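PDB 3ZBH: ESXA from Geobacillus thermodenitrificans, which is of unknown function but, as a WXG100 (ESAT-6) family member, is probably a substrate or partner of a type VII secretion system. Local coordinates for residues 19-24 / 77-82; 40-45 / 52-57. All blocks are in the same frame, centred on the assembly; numbering follows the deposited sequence.

Overall arrangement
Both interactions join the same two helices, 11-45 and 48-95, which form one long antiparallel hairpin. Interaction 2 sits beside its turn. Interaction 1 lies farther along, its centre about 9 Å from the chain centre against about 26 Å for interaction 2. Their centres are 35 Å apart, and their nearest atoms about 19 Å, so they do not touch within one subunit. They meet across the dimer instead. F54 of interaction 2 packs edge-to-face with Y21 of the second subunit, a residue of that copy's interaction 1. The phosphate bound by Q20 also reaches T41 of the second subunit. The bound ions probably come from the crystallisation liquor.

Interaction 1: residues 19-24 / 77-82; sequences RQYNVE and QQLHNS. With ACT (acetate ion), chain N; PO4 (phosphate ion), chain J; ACT (acetate ion), chain I.
Segments 19-24 and 77-82, which meet through Y21 and L79 and through N22 and H80, are antiparallel helix turns. Their axes approach to 9.5 Å at 162°. The buried side is apolar: L79 CD1 rests 3.8 Å from Y21 CD2, oblique to the ring. Y21 OH donates to an acetate oxygen at the ring's edge. The polar side is built round H80. Its CG stands beside the backbone N (chi1 -85°), and this carries the imidazole across to N22. The N22 amide is nearly coplanar with the ring, 18° between planes, with OD1 at the ring's edge. N22 OD1 is 3.8 Å from H80 CE1, and a water 3.0 Å from both N22 OD1 and H80 ND1 joins them. H80 NE2 donates to OXT of a second acetate at 2.9 Å. R19 NH1 grips the same oxygen at 2.7 Å, and R19 NH2 also pairs with E12. With an alanine in place of this histidine, the acetate would probably lose one of its two grips here, and N22 OD1 its water link across the contact. W46 of the second subunit packs on L79. This is the helical hairpin of WXG100 proteins, here paired into a dimer.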
loop_
_atom_site.group_PDB
_atom_site.type_symbol
_atom_site.label_atom_id
_atom_site.label_comp_id
_atom_site.label_asym_id
_atom_site.label_seq_id
_atom_site.Cartn_x
_atom_site.Cartn_y
_atom_site.Cartn_z
ATOM N N ARG B 19 -2.149 7.534 15.259
ATOM C CA ARG B 19 -3.231 6.640 14.814
ATOM C C ARG B 19 -3.244 6.450 13.310
ATOM O O ARG B 19 -3.497 5.357 12.825
ATOM C CB ARG B 19 -4.585 7.105 15.340
ATOM C CG ARG B 19 -4.820 6.715 16.810
ATOM C CD ARG B 19 -6.287 6.890 17.232
ATOM N NE ARG B 19 -6.734 8.283 17.067
ATOM C CZ ARG B 19 -6.562 9.252 17.967
ATOM N NH1 ARG B 19 -5.962 9.005 19.129
ATOM N NH2 ARG B 19 -6.998 10.470 17.704
ATOM N N GLN B 20 -2.919 7.488 12.556
ATOM C CA GLN B 20 -2.781 7.368 11.100
ATOM C C GLN B 20 -1.685 6.396 10.720
ATOM O O GLN B 20 -1.868 5.549 9.824
ATOM C CB GLN B 20 -2.455 8.710 10.472
ATOM C CG GLN B 20 -3.529 9.768 10.600
ATOM C CD GLN B 20 -3.153 10.963 9.764
ATOM O OE1 GLN B 20 -3.518 11.046 8.591
ATOM N NE2 GLN B 20 -2.355 11.851 10.330
ATOM N N TYR B 21 -0.523 6.528 11.356
ATOM C CA TYR B 21 0.557 5.570 11.102
ATOM C C TYR B 21 0.150 4.104 11.400
ATOM O O TYR B 21 0.452 3.186 10.602
ATOM C CB TYR B 21 1.827 5.981 11.860
ATOM C CG TYR B 21 2.612 7.007 11.067
ATOM C CD1 TYR B 21 3.487 6.604 10.075
ATOM C CD2 TYR B 21 2.427 8.382 11.272
ATOM C CE1 TYR B 21 4.188 7.526 9.318
ATOM C CE2 TYR B 21 3.137 9.313 10.532
ATOM C CZ TYR B 21 4.016 8.875 9.567
ATOM O OH TYR B 21 4.700 9.776 8.799
ATOM N N ASN B 22 -0.543 3.883 12.518
ATOM C CA ASN B 22 -0.993 2.502 12.820
ATOM C C ASN B 22 -2.081 2.021 11.880
ATOM O O ASN B 22 -2.080 0.867 11.463
ATOM C CB ASN B 22 -1.446 2.353 14.264
ATOM C CG ASN B 22 -0.323 2.565 15.250
ATOM O OD1 ASN B 22 -0.543 3.149 16.303
ATOM N ND2 ASN B 22 0.880 2.114 14.916
ATOM N N VAL B 23 -2.997 2.912 11.518
ATOM C CA VAL B 23 -3.971 2.584 10.486
ATOM C C VAL B 23 -3.288 2.215 9.160
ATOM O O VAL B 23 -3.627 1.197 8.517
ATOM C CB VAL B 23 -4.984 3.757 10.274
ATOM C CG1 VAL B 23 -5.773 3.572 8.981
ATOM C CG2 VAL B 23 -5.897 3.898 11.487
ATOM N N GLU B 24 -2.339 3.027 8.715
ATOM C CA GLU B 24 -1.716 2.742 7.426
ATOM C C GLU B 24 -0.868 1.469 7.482
ATOM O O GLU B 24 -0.789 0.745 6.495
ATOM C CB GLU B 24 -0.946 3.956 6.855
ATOM C CG GLU B 24 -1.792 5.210 6.569
ATOM C CD GLU B 24 -3.048 4.978 5.703
ATOM O OE1 GLU B 24 -3.211 3.920 5.046
ATOM O OE2 GLU B 24 -3.913 5.873 5.678
ATOM N N GLN B 77 4.285 4.042 17.255
ATOM C CA GLN B 77 4.592 3.825 18.651
ATOM C C GLN B 77 5.389 5.017 19.238
ATOM O O GLN B 77 5.114 5.466 20.364
ATOM C CB GLN B 77 5.371 2.520 18.846
ATOM C CG GLN B 77 5.751 2.284 20.317
ATOM C CD GLN B 77 4.522 2.155 21.187
ATOM O OE1 GLN B 77 3.737 1.224 20.999
ATOM N NE2 GLN B 77 4.319 3.093 22.119
ATOM N N GLN B 78 6.386 5.492 18.509
ATOM C CA GLN B 78 7.228 6.616 19.010
ATOM C C GLN B 78 6.444 7.940 19.109
ATOM O O GLN B 78 6.735 8.779 19.970
ATOM C CB GLN B 78 8.461 6.803 18.119
ATOM C CG GLN B 78 9.536 5.713 18.266
ATOM C CD GLN B 78 9.925 5.391 19.726
ATOM O OE1 GLN B 78 10.285 4.254 20.013
ATOM N NE2 GLN B 78 9.833 6.372 20.646
ATOM N N LEU B 79 5.466 8.127 18.224
ATOM C CA LEU B 79 4.544 9.283 18.316
ATOM C C LEU B 79 3.644 9.247 19.539
ATOM O O LEU B 79 3.401 10.262 20.183
ATOM C CB LEU B 79 3.682 9.407 17.059
ATOM C CG LEU B 79 4.433 9.973 15.836
ATOM C CD1 LEU B 79 3.642 9.761 14.560
ATOM C CD2 LEU B 79 4.725 11.459 16.046
ATOM N N HIS B 80 3.122 8.070 19.848
ATOM C CA HIS B 80 2.409 7.900 21.098
ATOM C C HIS B 80 3.310 8.190 22.273
ATOM O O HIS B 80 2.878 8.841 23.217
ATOM C CB HIS B 80 1.829 6.490 21.217
ATOM C CG HIS B 80 0.484 6.338 20.552
ATOM N ND1 HIS B 80 0.262 5.450 19.579
ATOM C CD2 HIS B 80 -0.721 7.002 20.760
ATOM C CE1 HIS B 80 -1.026 5.518 19.186
ATOM N NE2 HIS B 80 -1.624 6.470 19.904
ATOM N N ASN B 81 4.543 7.700 22.242
ATOM C CA ASN B 81 5.488 7.994 23.342
ATOM C C ASN B 81 5.732 9.498 23.467
ATOM O O ASN B 81 5.759 10.033 24.578
ATOM C CB ASN B 81 6.848 7.307 23.139
ATOM C CG ASN B 81 6.781 5.814 23.327
ATOM O OD1 ASN B 81 5.784 5.291 23.801
ATOM N ND2 ASN B 81 7.825 5.117 22.915
ATOM N N SER B 82 5.924 10.156 22.321
ATOM C CA SER B 82 6.196 11.607 22.327
ATOM C C SER B 82 4.978 12.376 22.803
ATOM O O SER B 82 5.105 13.381 23.434
ATOM C CB SER B 82 6.573 12.135 20.921
ATOM O OG SER B 82 7.881 11.799 20.584
HETATM C C ACT N . -4.423 6.606 21.514
HETATM O O ACT N . -3.975 7.298 22.460
HETATM O OXT ACT N . -4.473 7.046 20.338
HETATM C CH3 ACT N . -4.894 5.205 21.786
HETATM P P PO4 J . -1.717 14.385 7.961
HETATM O O1 PO4 J . -0.868 13.557 8.906
HETATM O O2 PO4 J . -0.906 15.527 7.406
HETATM O O3 PO4 J . -2.884 14.943 8.742
HETATM O O4 PO4 J . -2.188 13.527 6.803
HETATM C C ACT I . 7.845 8.782 7.365
HETATM O O ACT I . 8.694 9.523 6.826
HETATM O OXT ACT I . 6.615 8.988 7.212
HETATM C CH3 ACT I . 8.334 7.615 8.184
HETATM O O HOH W 1 1.144 2.708 18.709
#

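Interaction 2: residues 40-45 / 52-57; sequences HTLQGI and EAFIQQ
Apolar packing between L42 and F54 forms the buried half of this contact. CD2 of L42 comes within 3.7 Å of CD2 of F54 and 3.8 Å of its CG, oblique to the ring. In both residues CG is anti to the backbone N (chi1 -164° for L42, 173° for F54), which brings the two CD2 atoms together. The second pair mixes polar and apolar groups. Q43 reaches over with its chain extended beyond CG. The Q43 and I55 side chains cross at about a right angle, CD1 of I55 coming against the amide of Q43. It lies 3.4 Å from CD of Q43 and 3.6 Å from NE2. Polar bonding stays within each helix and includes T41 OG1 to Q37 O. I45 N bonds to L42 O, three residues back, and weakly to T41 O, so the bonding at the end of helix 11-45 is mixed. The second subunit covers the apolar side. Its Y21 packs on L42 and sets its ring edge-to-face with F54, while its V75 also touches F54. With no hydrogen bond or salt bridge between 40-45 and 52-57, this small contact rests on apolar packing, and the partner subunit completes the apolar cluster.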
loop_
_atom_site.group_PDB
_atom_site.type_symbol
_atom_site.label_atom_id
_atom_site.label_comp_id
_atom_site.label_asym_id
_atom_site.label_seq_id
_atom_site.Cartn_x
_atom_site.Cartn_y
_atom_site.Cartn_z
ATOM N N HIS B 40 -2.477 -16.266 -6.369
ATOM C CA HIS B 40 -2.972 -17.632 -6.565
ATOM C C HIS B 40 -4.064 -17.685 -7.582
ATOM O O HIS B 40 -4.048 -18.554 -8.459
ATOM C CB HIS B 40 -3.471 -18.211 -5.239
ATOM C CG HIS B 40 -2.368 -18.610 -4.312
ATOM N ND1 HIS B 40 -2.101 -17.940 -3.172
ATOM C CD2 HIS B 40 -1.446 -19.649 -4.387
ATOM C CE1 HIS B 40 -1.050 -18.517 -2.554
ATOM N NE2 HIS B 40 -0.646 -19.558 -3.305
ATOM N N THR B 41 -5.028 -16.774 -7.487
ATOM C CA THR B 41 -6.111 -16.665 -8.481
ATOM C C THR B 41 -5.510 -16.513 -9.882
ATOM O O THR B 41 -5.913 -17.212 -10.845
ATOM C CB THR B 41 -7.044 -15.476 -8.167
ATOM O OG1 THR B 41 -7.572 -15.616 -6.848
ATOM C CG2 THR B 41 -8.222 -15.420 -9.127
ATOM N N LEU B 42 -4.503 -15.651 -9.986
ATOM C CA LEU B 42 -3.865 -15.387 -11.284
ATOM C C LEU B 42 -3.177 -16.624 -11.850
ATOM O O LEU B 42 -3.286 -16.904 -13.045
ATOM C CB LEU B 42 -2.865 -14.238 -11.187
ATOM C CG LEU B 42 -2.441 -13.637 -12.526
ATOM C CD1 LEU B 42 -3.641 -12.995 -13.197
ATOM C CD2 LEU B 42 -1.349 -12.602 -12.294
ATOM N N GLN B 43 -2.485 -17.363 -10.986
ATOM C CA GLN B 43 -1.882 -18.643 -11.363
ATOM C C GLN B 43 -2.855 -19.647 -11.972
ATOM O O GLN B 43 -2.461 -20.452 -12.804
ATOM C CB GLN B 43 -1.169 -19.279 -10.175
ATOM C CG GLN B 43 0.286 -18.886 -10.087
ATOM C CD GLN B 43 1.055 -19.690 -9.061
ATOM O OE1 GLN B 43 0.773 -19.636 -7.863
ATOM N NE2 GLN B 43 2.054 -20.423 -9.526
ATOM N N GLY B 44 -4.115 -19.609 -11.552
ATOM C CA GLY B 44 -5.111 -20.533 -12.060
ATOM C C GLY B 44 -5.745 -20.083 -13.363
ATOM O O GLY B 44 -6.199 -20.914 -14.149
ATOM N N ILE B 45 -5.773 -18.773 -13.605
ATOM C CA ILE B 45 -6.519 -18.244 -14.751
ATOM C C ILE B 45 -5.665 -17.928 -15.987
ATOM O O ILE B 45 -6.205 -17.778 -17.084
ATOM C CB ILE B 45 -7.457 -17.062 -14.375
ATOM C CG1 ILE B 45 -6.665 -15.846 -13.915
ATOM C CG2 ILE B 45 -8.470 -17.492 -13.313
ATOM C CD1 ILE B 45 -7.528 -14.642 -13.623
ATOM N N GLU B 52 4.245 -16.593 -14.143
ATOM C CA GLU B 52 5.627 -16.533 -13.647
ATOM C C GLU B 52 6.243 -15.127 -13.798
ATOM O O GLU B 52 7.156 -14.742 -13.049
ATOM C CB GLU B 52 6.489 -17.597 -14.343
ATOM C CG GLU B 52 7.926 -17.722 -13.842
ATOM C CD GLU B 52 8.048 -17.660 -12.326
ATOM O OE1 GLU B 52 7.457 -18.517 -11.631
ATOM O OE2 GLU B 52 8.735 -16.737 -11.829
ATOM N N ALA B 53 5.721 -14.361 -14.752
ATOM C CA ALA B 53 6.209 -13.017 -15.007
ATOM C C ALA B 53 5.744 -12.092 -13.872
ATOM O O ALA B 53 6.538 -11.311 -13.327
ATOM C CB ALA B 53 5.731 -12.524 -16.371
ATOM N N PHE B 54 4.466 -12.211 -13.507
ATOM C CA PHE B 54 3.922 -11.455 -12.391
ATOM C C PHE B 54 4.535 -11.856 -11.058
ATOM O O PHE B 54 4.916 -10.982 -10.294
ATOM C CB PHE B 54 2.391 -11.510 -12.325
ATOM C CG PHE B 54 1.824 -10.872 -11.084
ATOM C CD1 PHE B 54 1.690 -9.494 -10.994
ATOM C CD2 PHE B 54 1.451 -11.648 -9.991
ATOM C CE1 PHE B 54 1.185 -8.898 -9.848
ATOM C CE2 PHE B 54 0.947 -11.058 -8.842
ATOM C CZ PHE B 54 0.809 -9.681 -8.770
ATOM N N ILE B 55 4.627 -13.160 -10.779
ATOM C CA ILE B 55 5.052 -13.658 -9.454
ATOM C C ILE B 55 6.445 -13.251 -9.054
ATOM O O ILE B 55 6.698 -12.963 -7.883
ATOM C CB ILE B 55 4.956 -15.195 -9.329
ATOM C CG1 ILE B 55 3.533 -15.597 -8.974
ATOM C CG2 ILE B 55 5.906 -15.741 -8.263
ATOM C CD1 ILE B 55 3.311 -17.093 -9.026
ATOM N N GLN B 56 7.353 -13.273 -10.024
ATOM C CA GLN B 56 8.748 -12.946 -9.786
ATOM C C GLN B 56 8.905 -11.475 -9.381
ATOM O O GLN B 56 9.623 -11.177 -8.446
ATOM C CB GLN B 56 9.582 -13.276 -11.034
ATOM C CG GLN B 56 11.046 -13.586 -10.760
ATOM C CD GLN B 56 11.916 -12.344 -10.677
ATOM O OE1 GLN B 56 12.652 -12.154 -9.702
ATOM N NE2 GLN B 56 11.840 -11.488 -11.699
ATOM N N GLN B 57 8.205 -10.577 -10.068
ATOM C CA GLN B 57 8.235 -9.152 -9.731
ATOM C C GLN B 57 7.510 -8.869 -8.422
ATOM O O GLN B 57 8.016 -8.153 -7.582
ATOM C CB GLN B 57 7.577 -8.343 -10.836
ATOM C CG GLN B 57 8.389 -8.324 -12.125
ATOM C CD GLN B 57 7.715 -7.479 -13.177
ATOM O OE1 GLN B 57 7.516 -6.273 -12.993
ATOM N NE2 GLN B 57 7.337 -8.103 -14.275
#